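Local coordinates for protein triggering receptor expressed on myeloid cells 1 (Mus musculus, PDB 1U9K) that amplifies inflammatory responses as a cell-surface receptor of innate and adaptive immunity, forming a complex with the adapter TYROBP/DAP12 when ligands activate it, at residues Glu7-Val12 and His107-Val112; Tyr28-Lys33 and Arg52-Pro57; Met62-Leu67 and Val78-Leu83. One frame throughout, in Å; residues are numbered along the deposited sequence.

Overall arrangement
All three contacts lie in the extracellular V-set immunoglobulin domain, a sandwich of two sheets. Contact 1 encloses the others along the chain, joining strand 7-11 to strand 103-113; contact 2 closes before contact 3 opens. Contacts 1 and 2 reach the same five-stranded sheet on opposite sides of the chain's centre, their centres about 26 Å apart, whereas contact 3 belongs to the facing sheet. Its centre is about 15 Å from that of contact 1, and Leu83 packs on Leu11 and Leu111. Contact 2, its centre about 20 Å from that of contact 3, joins the segment leading into strand 32-37 to the loop after strand 45-49 and touches contact 3 through Lys33 and Leu67. Together they tie both sheets into one receptor domain.

Contact 1: Glu7-Val12 and His107-Val112; sequences ERYDLV and HPVRLV
Glu7 holds His107 by its carboxylate: His107 NE2 donates to Glu7 OE1 over 2.7 Å, a His-carboxylate bond bent at the hydrogen (137°) and reaching the oxygen from above the carboxylate plane. Glu7 CB also packs against the imidazole, 3.3 Å from His107 CD2. The backbone pairing starts here, with Glu7 N bonded to Pro108 O and Arg110 N to Glu7 O. Arg8 points to the other face of the sheet, where its NE donates to the syn lone pair of Asp10 OD2 (2.9 Å) and its NH2 makes a second, weak bond to Asp10 OD1, completing a salt bridge along its own strand. Val112 CG2 lies over one face of the guanidinium, 3.6 Å from Arg8 NH1. The strands run parallel, their axes 24° apart and 4.6 Å at closest approach, and this pairing of the first strand with the last is a hallmark of V-set immunoglobulin domains. Tyr9 continues it: its N donates to Arg110 O, and its O receives Val112 N in a nearly straight bond (177°). With CG anti to the carbonyl carbon, the Tyr9 ring crosses Val109 at a slant, Tyr9 CD1 lying 3.5 Å from Val109 CG1. Asp10 sets OD1 alongside Val112, 3.7 Å from its CB. Leu11 N donates to Val112 O, the pairing runs on to Thr114, and Leu11 CD1 meets Leu111 CD1 at 4.0 Å, the side chains crossing at about a right angle.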
loop_
_atom_site.group_PDB
_atom_site.type_symbol
_atom_site.label_atom_id
_atom_site.label_comp_id
_atom_site.label_asym_id
_atom_site.label_seq_id
_atom_site.Cartn_x
_atom_site.Cartn_y
_atom_site.Cartn_z
ATOM N N GLU A 7 11.819 4.879 -3.296
ATOM C CA GLU A 7 12.809 4.073 -2.573
ATOM C C GLU A 7 12.859 2.668 -3.200
ATOM O O GLU A 7 11.836 2.061 -3.417
ATOM C CB GLU A 7 12.386 3.975 -1.100
ATOM C CG GLU A 7 13.297 3.069 -0.264
ATOM C CD GLU A 7 13.033 3.117 1.231
ATOM O OE1 GLU A 7 11.878 3.343 1.665
ATOM O OE2 GLU A 7 13.999 2.867 1.974
ATOM N N ARG A 8 14.055 2.170 -3.471
ATOM C CA ARG A 8 14.222 0.861 -4.023
ATOM C C ARG A 8 14.051 -0.206 -2.898
ATOM O O ARG A 8 14.600 -0.092 -1.807
ATOM C CB ARG A 8 15.559 0.751 -4.691
ATOM C CG ARG A 8 15.677 -0.390 -5.716
ATOM C CD ARG A 8 16.859 -0.258 -6.675
ATOM N NE ARG A 8 17.403 -1.563 -7.073
ATOM C CZ ARG A 8 17.432 -2.062 -8.325
ATOM N NH1 ARG A 8 16.976 -1.361 -9.358
ATOM N NH2 ARG A 8 17.944 -3.269 -8.552
ATOM N N TYR A 9 13.303 -1.248 -3.211
ATOM C CA TYR A 9 13.186 -2.427 -2.376
ATOM C C TYR A 9 13.587 -3.585 -3.266
ATOM O O TYR A 9 12.842 -3.924 -4.147
ATOM C CB TYR A 9 11.744 -2.621 -1.946
ATOM C CG TYR A 9 11.321 -1.736 -0.764
ATOM C CD1 TYR A 9 11.186 -0.346 -0.906
ATOM C CD2 TYR A 9 11.037 -2.293 0.482
ATOM C CE1 TYR A 9 10.786 0.451 0.160
ATOM C CE2 TYR A 9 10.665 -1.495 1.567
ATOM C CZ TYR A 9 10.528 -0.127 1.404
ATOM O OH TYR A 9 10.113 0.624 2.496
ATOM N N ASP A 10 14.738 -4.185 -3.005
ATOM C CA ASP A 10 15.317 -5.271 -3.843
ATOM C C ASP A 10 15.071 -6.594 -3.147
ATOM O O ASP A 10 15.515 -6.771 -2.003
ATOM C CB ASP A 10 16.809 -5.109 -3.916
ATOM C CG ASP A 10 17.212 -4.132 -4.932
ATOM O OD1 ASP A 10 17.019 -4.427 -6.145
ATOM O OD2 ASP A 10 17.702 -3.038 -4.589
ATOM N N LEU A 11 14.364 -7.516 -3.790
ATOM C CA LEU A 11 14.038 -8.755 -3.122
ATOM C C LEU A 11 14.168 -9.877 -4.157
ATOM O O LEU A 11 14.285 -9.619 -5.333
ATOM C CB LEU A 11 12.609 -8.734 -2.564
ATOM C CG LEU A 11 12.434 -7.718 -1.436
ATOM C CD1 LEU A 11 11.007 -7.522 -1.251
ATOM C CD2 LEU A 11 13.123 -8.172 -0.160
ATOM N N VAL A 12 14.158 -11.092 -3.629
ATOM C CA VAL A 12 14.253 -12.300 -4.395
ATOM C C VAL A 12 12.862 -12.823 -4.499
ATOM O O VAL A 12 12.049 -12.701 -3.543
ATOM C CB VAL A 12 15.161 -13.312 -3.735
ATOM C CG1 VAL A 12 15.344 -14.504 -4.649
ATOM C CG2 VAL A 12 16.481 -12.678 -3.483
ATOM N N HIS A 107 6.567 7.163 0.776
ATOM C CA HIS A 107 7.112 7.532 -0.520
ATOM C C HIS A 107 6.871 6.336 -1.470
ATOM O O HIS A 107 6.584 5.220 -1.007
ATOM C CB HIS A 107 8.544 8.039 -0.419
ATOM C CG HIS A 107 9.453 7.190 0.405
ATOM N ND1 HIS A 107 9.444 7.197 1.779
ATOM C CD2 HIS A 107 10.431 6.335 0.046
ATOM C CE1 HIS A 107 10.340 6.340 2.232
ATOM N NE2 HIS A 107 10.962 5.810 1.201
ATOM N N PRO A 108 6.865 6.572 -2.774
ATOM C CA PRO A 108 6.703 5.464 -3.697
ATOM C C PRO A 108 7.797 4.429 -3.446
ATOM O O PRO A 108 8.906 4.746 -3.012
ATOM C CB PRO A 108 6.820 6.138 -5.074
ATOM C CG PRO A 108 6.435 7.546 -4.847
ATOM C CD PRO A 108 6.902 7.859 -3.474
ATOM N N VAL A 109 7.436 3.187 -3.685
ATOM C CA VAL A 109 8.236 2.009 -3.484
ATOM C C VAL A 109 8.519 1.439 -4.839
ATOM O O VAL A 109 7.602 1.041 -5.504
ATOM C CB VAL A 109 7.387 0.939 -2.695
ATOM C CG1 VAL A 109 8.116 -0.303 -2.589
ATOM C CG2 VAL A 109 7.019 1.475 -1.299
ATOM N N ARG A 110 9.774 1.394 -5.242
ATOM C CA ARG A 110 10.216 0.756 -6.479
ATOM C C ARG A 110 10.626 -0.667 -6.069
ATOM O O ARG A 110 11.687 -0.866 -5.481
ATOM C CB ARG A 110 11.386 1.502 -7.122
ATOM C CG ARG A 110 11.986 0.811 -8.386
ATOM C CD ARG A 110 11.050 0.699 -9.573
ATOM N NE ARG A 110 10.773 2.049 -10.026
ATOM C CZ ARG A 110 9.974 2.377 -11.015
ATOM N NH1 ARG A 110 9.376 1.456 -11.754
ATOM N NH2 ARG A 110 9.789 3.645 -11.275
ATOM N N LEU A 111 9.758 -1.615 -6.346
ATOM C CA LEU A 111 9.995 -3.021 -6.073
ATOM C C LEU A 111 10.705 -3.672 -7.246
ATOM O O LEU A 111 10.227 -3.630 -8.381
ATOM C CB LEU A 111 8.682 -3.734 -5.775
ATOM C CG LEU A 111 8.681 -5.249 -5.598
ATOM C CD1 LEU A 111 9.524 -5.574 -4.354
ATOM C CD2 LEU A 111 7.274 -5.781 -5.491
ATOM N N VAL A 112 11.862 -4.229 -6.957
ATOM C CA VAL A 112 12.649 -5.002 -7.943
ATOM C C VAL A 112 12.824 -6.409 -7.416
ATOM O O VAL A 112 13.504 -6.623 -6.450
ATOM C CB VAL A 112 14.008 -4.368 -8.214
ATOM C CG1 VAL A 112 14.777 -5.117 -9.301
ATOM C CG2 VAL A 112 13.806 -2.928 -8.628
#

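Contact 2: Tyr28-Lys33 and Arg52-Pro57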
loop_
_atom_site.group_PDB
_atom_site.type_symbol
_atom_site.label_atom_id
_atom_site.label_comp_id
_atom_site.label_asym_id
_atom_site.label_seq_id
_atom_site.Cartn_x
_atom_site.Cartn_y
_atom_site.Cartn_z
ATOM N N TYR A 28 -6.493 11.717 8.795
ATOM C CA TYR A 28 -6.902 10.580 7.993
ATOM C C TYR A 28 -7.408 9.439 8.838
ATOM O O TYR A 28 -7.489 8.364 8.326
ATOM C CB TYR A 28 -5.762 10.107 7.083
ATOM C CG TYR A 28 -5.253 11.196 6.194
ATOM C CD1 TYR A 28 -6.114 11.868 5.324
ATOM C CD2 TYR A 28 -3.927 11.564 6.218
ATOM C CE1 TYR A 28 -5.648 12.850 4.495
ATOM C CE2 TYR A 28 -3.435 12.575 5.350
ATOM C CZ TYR A 28 -4.304 13.186 4.504
ATOM O OH TYR A 28 -3.862 14.181 3.685
ATOM N N ALA A 29 -7.786 9.681 10.100
ATOM C CA ALA A 29 -8.293 8.595 10.962
ATOM C C ALA A 29 -9.509 7.906 10.294
ATOM O O ALA A 29 -9.547 6.677 10.198
ATOM C CB ALA A 29 -8.665 9.071 12.322
ATOM N N ASN A 30 -10.420 8.719 9.777
ATOM C CA ASN A 30 -11.670 8.229 9.193
ATOM C C ASN A 30 -11.629 8.242 7.643
ATOM O O ASN A 30 -12.621 8.562 6.960
ATOM C CB ASN A 30 -12.854 9.035 9.741
ATOM C CG ASN A 30 -14.192 8.299 9.566
ATOM O OD1 ASN A 30 -14.181 7.101 9.284
ATOM N ND2 ASN A 30 -15.326 9.004 9.698
ATOM N N SER A 31 -10.473 7.978 7.091
ATOM C CA SER A 31 -10.323 7.883 5.653
ATOM C C SER A 31 -9.954 6.457 5.292
ATOM O O SER A 31 -9.276 5.726 6.054
ATOM C CB SER A 31 -9.228 8.844 5.125
ATOM O OG SER A 31 -9.552 10.177 5.398
ATOM N N GLN A 32 -10.367 6.079 4.099
ATOM C CA GLN A 32 -9.923 4.856 3.495
ATOM C C GLN A 32 -8.440 4.968 3.040
ATOM O O GLN A 32 -7.950 6.050 2.616
ATOM C CB GLN A 32 -10.832 4.527 2.297
ATOM C CG GLN A 32 -10.717 3.122 1.821
ATOM C CD GLN A 32 -11.851 2.756 0.863
ATOM O OE1 GLN A 32 -12.297 3.596 0.088
ATOM N NE2 GLN A 32 -12.319 1.518 0.930
ATOM N N LYS A 33 -7.758 3.836 3.109
ATOM C CA LYS A 33 -6.395 3.710 2.624
ATOM C C LYS A 33 -6.285 2.594 1.615
ATOM O O LYS A 33 -7.104 1.686 1.564
ATOM C CB LYS A 33 -5.391 3.530 3.759
ATOM C CG LYS A 33 -5.378 4.721 4.743
ATOM C CD LYS A 33 -6.110 4.411 5.992
ATOM C CE LYS A 33 -6.153 5.595 6.973
ATOM N NZ LYS A 33 -7.207 5.416 7.937
ATOM N N ARG A 52 -14.721 -0.176 5.953
ATOM C CA ARG A 52 -15.436 0.551 6.974
ATOM C C ARG A 52 -15.640 -0.346 8.195
ATOM O O ARG A 52 -15.796 -1.556 8.025
ATOM C CB ARG A 52 -16.808 1.045 6.450
ATOM C CG ARG A 52 -16.749 2.517 5.952
ATOM C CD ARG A 52 -18.041 3.070 5.321
ATOM N NE ARG A 52 -17.761 4.274 4.520
ATOM C CZ ARG A 52 -17.425 4.291 3.211
ATOM N NH1 ARG A 52 -17.310 3.160 2.492
ATOM N NH2 ARG A 52 -17.175 5.452 2.602
ATOM N N PRO A 53 -15.673 0.215 9.421
ATOM C CA PRO A 53 -15.455 1.645 9.720
ATOM C C PRO A 53 -13.984 1.973 9.639
ATOM O O PRO A 53 -13.140 1.199 10.134
ATOM C CB PRO A 53 -15.910 1.786 11.177
ATOM C CG PRO A 53 -16.537 0.545 11.516
ATOM C CD PRO A 53 -15.988 -0.549 10.639
ATOM N N PHE A 54 -13.669 3.089 8.977
ATOM C CA PHE A 54 -12.300 3.343 8.580
ATOM C C PHE A 54 -11.405 3.693 9.748
ATOM O O PHE A 54 -10.169 3.600 9.603
ATOM C CB PHE A 54 -12.255 4.460 7.573
ATOM C CG PHE A 54 -12.857 4.102 6.253
ATOM C CD1 PHE A 54 -12.524 2.898 5.651
ATOM C CD2 PHE A 54 -13.713 4.978 5.588
ATOM C CE1 PHE A 54 -13.081 2.530 4.445
ATOM C CE2 PHE A 54 -14.233 4.638 4.405
ATOM C CZ PHE A 54 -13.946 3.378 3.823
ATOM N N THR A 55 -11.996 4.097 10.862
ATOM C CA THR A 55 -11.219 4.394 12.070
ATOM C C THR A 55 -10.770 3.113 12.853
ATOM O O THR A 55 -9.927 3.197 13.745
ATOM C CB THR A 55 -12.032 5.232 13.049
ATOM O OG1 THR A 55 -13.285 4.576 13.321
ATOM C CG2 THR A 55 -12.426 6.592 12.496
ATOM N N ARG A 56 -11.325 1.951 12.517
ATOM C CA ARG A 56 -11.109 0.765 13.314
ATOM C C ARG A 56 -9.875 0.003 12.839
ATOM O O ARG A 56 -9.631 -0.035 11.692
ATOM C CB ARG A 56 -12.371 -0.106 13.308
ATOM C CG ARG A 56 -13.513 0.571 14.020
ATOM C CD ARG A 56 -13.236 1.089 15.476
ATOM N NE ARG A 56 -12.476 0.092 16.244
ATOM C CZ ARG A 56 -12.299 0.080 17.553
ATOM N NH1 ARG A 56 -12.832 1.031 18.318
ATOM N NH2 ARG A 56 -11.570 -0.902 18.091
ATOM N N PRO A 57 -9.077 -0.552 13.748
ATOM C CA PRO A 57 -7.970 -1.435 13.329
ATOM C C PRO A 57 -8.509 -2.601 12.495
ATOM O O PRO A 57 -9.592 -3.100 12.786
ATOM C CB PRO A 57 -7.445 -1.979 14.644
ATOM C CG PRO A 57 -7.894 -1.109 15.668
ATOM C CD PRO A 57 -9.132 -0.395 15.206
HETATM O O HOH W 1 -15.916 4.966 8.387
#
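Phe54, in the loop after strand 45-49 that corresponds to the second complementarity-determining region (CDR2) of a V-set domain, packs on Gln32, beside the CDR1-like loop. Gln32 CB stands over one face of the ring, 3.8 Å from its centroid and 20° off the normal, a CH-pi geometry. Chi1 of -164° puts Gln32 CG anti to the backbone N, 3.6 Å from Phe54 CE1; the rest of the extended chain stays beside CE1 and CZ, its NE2 bonded to Thr50 O. Arg52 CG covers the opposite face. An alanine at Phe54 would probably leave a gap between Gln32 and Arg52 and free the Gln32 methylenes to shift. Earlier in the same segment, Asn30 OD1 accepts from a water at 2.9 Å that accepts from Phe54 N, bridging segments that share no direct hydrogen bond. Within 28-33, Lys33 NZ donates to Tyr28 O (3.0 Å) and Ser31 O (2.8 Å), bracing the type I turn that Ser31 N also closes on Tyr28 O. A second type I turn, Pro53 to Arg56, meets it where Thr55 CA lies 3.4 Å from Ala29 O, a CA-H...O contact; such packing of CDR1-like and CDR2-like loops is characteristic of V-set domains.

Contact 3: Met62-Leu67 and Val78-Leu83; sequences MGKFTL and VQMTDL
Thr66 and Gln79 form the hydrogen-bonded pair at the centre of this antiparallel contact: Thr66 N donates to Gln79 O (2.8 Å) and Gln79 N to Thr66 O (2.9 Å), both donors lying in the plane of the carbonyl they meet. Past the end of the strand pairing, Thr81 N donates to Lys64 O at 3.0 Å. Strand axes 167° apart confirm the antiparallel run of a hairpin, with Phe65-Met80 and Leu67-Val78 as its non-hydrogen-bonded pairs.

The charged Lys64 NZ donates to the backbone Asp82 O at 3.2 Å, from above the carbonyl plane, and forms its salt bridge with Asp87. Lys64 CD passes 3.3 Å from Thr81 O, and the bend at chi3 (59°) then turns CE.

The apolar contacts lie on the face of Phe65, Leu67, Val78 and Met80. Phe65 and Met80 run side by side, with Met80 CG 3.6 Å from Phe65 CD2; Met80 SD, 4.9 Å from the ring centroid and 66° off its normal, makes an oblique Met-aromatic contact. Leu67 CD1 and Val78 CG2 are pressed to 3.2 Å, tighter than usual for two carbons.

A type II' turn from Met62 to Phe65 links strand 58-62 to strand 65-70, while strand 75-80 bonds on to strand 17-22. The apolar face turns to the other sheet of the sandwich, where Val78 and Met80 touch Trp35 of strand 32-37, and Phe65 and Leu67 touch Val48 of strand 45-49.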
loop_
_atom_site.group_PDB
_atom_site.type_symbol
_atom_site.label_atom_id
_atom_site.label_comp_id
_atom_site.label_asym_id
_atom_site.label_seq_id
_atom_site.Cartn_x
_atom_site.Cartn_y
_atom_site.Cartn_z
ATOM N N MET A 62 -6.320 -9.781 0.146
ATOM C CA MET A 62 -6.807 -9.730 -1.215
ATOM C C MET A 62 -5.720 -10.387 -2.021
ATOM O O MET A 62 -4.696 -9.768 -2.280
ATOM C CB MET A 62 -7.220 -8.304 -1.583
ATOM C CG MET A 62 -7.571 -8.119 -3.048
ATOM S SD MET A 62 -9.113 -8.935 -3.502
ATOM C CE MET A 62 -10.304 -7.907 -2.647
ATOM N N GLY A 63 -5.892 -11.668 -2.314
ATOM C CA GLY A 63 -4.894 -12.429 -3.063
ATOM C C GLY A 63 -3.592 -12.501 -2.266
ATOM O O GLY A 63 -3.607 -12.913 -1.112
ATOM N N LYS A 64 -2.477 -12.077 -2.858
ATOM C CA LYS A 64 -1.185 -12.059 -2.140
ATOM C C LYS A 64 -0.958 -10.797 -1.330
ATOM O O LYS A 64 0.157 -10.581 -0.797
ATOM C CB LYS A 64 -0.025 -12.196 -3.118
ATOM C CG LYS A 64 0.322 -10.960 -3.896
ATOM C CD LYS A 64 1.605 -11.110 -4.770
ATOM C CE LYS A 64 1.527 -12.265 -5.824
ATOM N NZ LYS A 64 2.866 -12.440 -6.516
ATOM N N PHE A 65 -1.955 -9.927 -1.302
ATOM C CA PHE A 65 -1.817 -8.644 -0.613
ATOM C C PHE A 65 -2.485 -8.737 0.774
ATOM O O PHE A 65 -3.542 -9.346 0.917
ATOM C CB PHE A 65 -2.466 -7.519 -1.412
ATOM C CG PHE A 65 -1.935 -7.388 -2.787
ATOM C CD1 PHE A 65 -2.499 -8.065 -3.821
ATOM C CD2 PHE A 65 -0.862 -6.566 -3.044
ATOM C CE1 PHE A 65 -1.997 -7.973 -5.089
ATOM C CE2 PHE A 65 -0.368 -6.469 -4.314
ATOM C CZ PHE A 65 -0.928 -7.199 -5.331
ATOM N N THR A 66 -1.831 -8.140 1.762
ATOM C CA THR A 66 -2.402 -7.955 3.067
ATOM C C THR A 66 -2.161 -6.506 3.453
ATOM O O THR A 66 -1.075 -5.981 3.305
ATOM C CB THR A 66 -1.724 -8.901 4.083
ATOM O OG1 THR A 66 -2.066 -10.245 3.751
ATOM C CG2 THR A 66 -2.289 -8.695 5.495
ATOM N N LEU A 67 -3.207 -5.832 3.921
ATOM C CA LEU A 67 -3.095 -4.497 4.452
ATOM C C LEU A 67 -3.455 -4.530 5.880
ATOM O O LEU A 67 -4.564 -4.970 6.254
ATOM C CB LEU A 67 -4.090 -3.647 3.724
ATOM C CG LEU A 67 -3.960 -2.188 3.501
ATOM C CD1 LEU A 67 -2.609 -1.879 2.932
ATOM C CD2 LEU A 67 -5.108 -1.804 2.506
ATOM N N VAL A 78 1.733 -2.917 4.572
ATOM C CA VAL A 78 1.371 -3.715 3.423
ATOM C C VAL A 78 2.309 -4.899 3.312
ATOM O O VAL A 78 3.494 -4.765 3.568
ATOM C CB VAL A 78 1.468 -2.857 2.157
ATOM C CG1 VAL A 78 1.126 -3.710 0.943
ATOM C CG2 VAL A 78 0.564 -1.609 2.298
ATOM N N GLN A 79 1.780 -6.087 3.012
ATOM C CA GLN A 79 2.624 -7.236 2.740
ATOM C C GLN A 79 2.167 -7.813 1.429
ATOM O O GLN A 79 0.948 -7.923 1.201
ATOM C CB GLN A 79 2.511 -8.281 3.813
ATOM C CG GLN A 79 3.208 -7.927 5.095
ATOM C CD GLN A 79 2.928 -8.962 6.156
ATOM O OE1 GLN A 79 2.163 -8.710 7.092
ATOM N NE2 GLN A 79 3.484 -10.152 5.975
ATOM N N MET A 80 3.116 -8.183 0.570
ATOM C CA MET A 80 2.853 -8.954 -0.661
ATOM C C MET A 80 3.671 -10.200 -0.528
ATOM O O MET A 80 4.866 -10.109 -0.366
ATOM C CB MET A 80 3.338 -8.201 -1.909
ATOM C CG MET A 80 2.606 -6.928 -2.145
ATOM S SD MET A 80 3.284 -5.948 -3.512
ATOM C CE MET A 80 3.215 -7.015 -4.841
ATOM N N THR A 81 3.037 -11.359 -0.568
ATOM C CA THR A 81 3.690 -12.604 -0.321
ATOM C C THR A 81 4.013 -13.265 -1.637
ATOM O O THR A 81 3.459 -12.930 -2.670
ATOM C CB THR A 81 2.821 -13.525 0.490
ATOM O OG1 THR A 81 1.501 -13.592 -0.105
ATOM C CG2 THR A 81 2.609 -12.950 1.898
ATOM N N ASP A 82 4.969 -14.171 -1.574
ATOM C CA ASP A 82 5.341 -15.018 -2.699
ATOM C C ASP A 82 5.608 -14.144 -3.917
ATOM O O ASP A 82 5.002 -14.304 -4.960
ATOM C CB ASP A 82 4.248 -16.038 -3.008
ATOM C CG ASP A 82 4.769 -17.183 -3.867
ATOM O OD1 ASP A 82 6.025 -17.423 -3.861
ATOM O OD2 ASP A 82 4.018 -17.871 -4.612
ATOM N N LEU A 83 6.506 -13.179 -3.763
ATOM C CA LEU A 83 6.816 -12.262 -4.850
ATOM C C LEU A 83 7.293 -12.967 -6.096
ATOM O O LEU A 83 8.034 -13.930 -6.042
ATOM C CB LEU A 83 7.911 -11.274 -4.426
ATOM C CG LEU A 83 7.503 -10.250 -3.387
ATOM C CD1 LEU A 83 8.751 -9.565 -2.816
ATOM C CD2 LEU A 83 6.536 -9.294 -3.962
#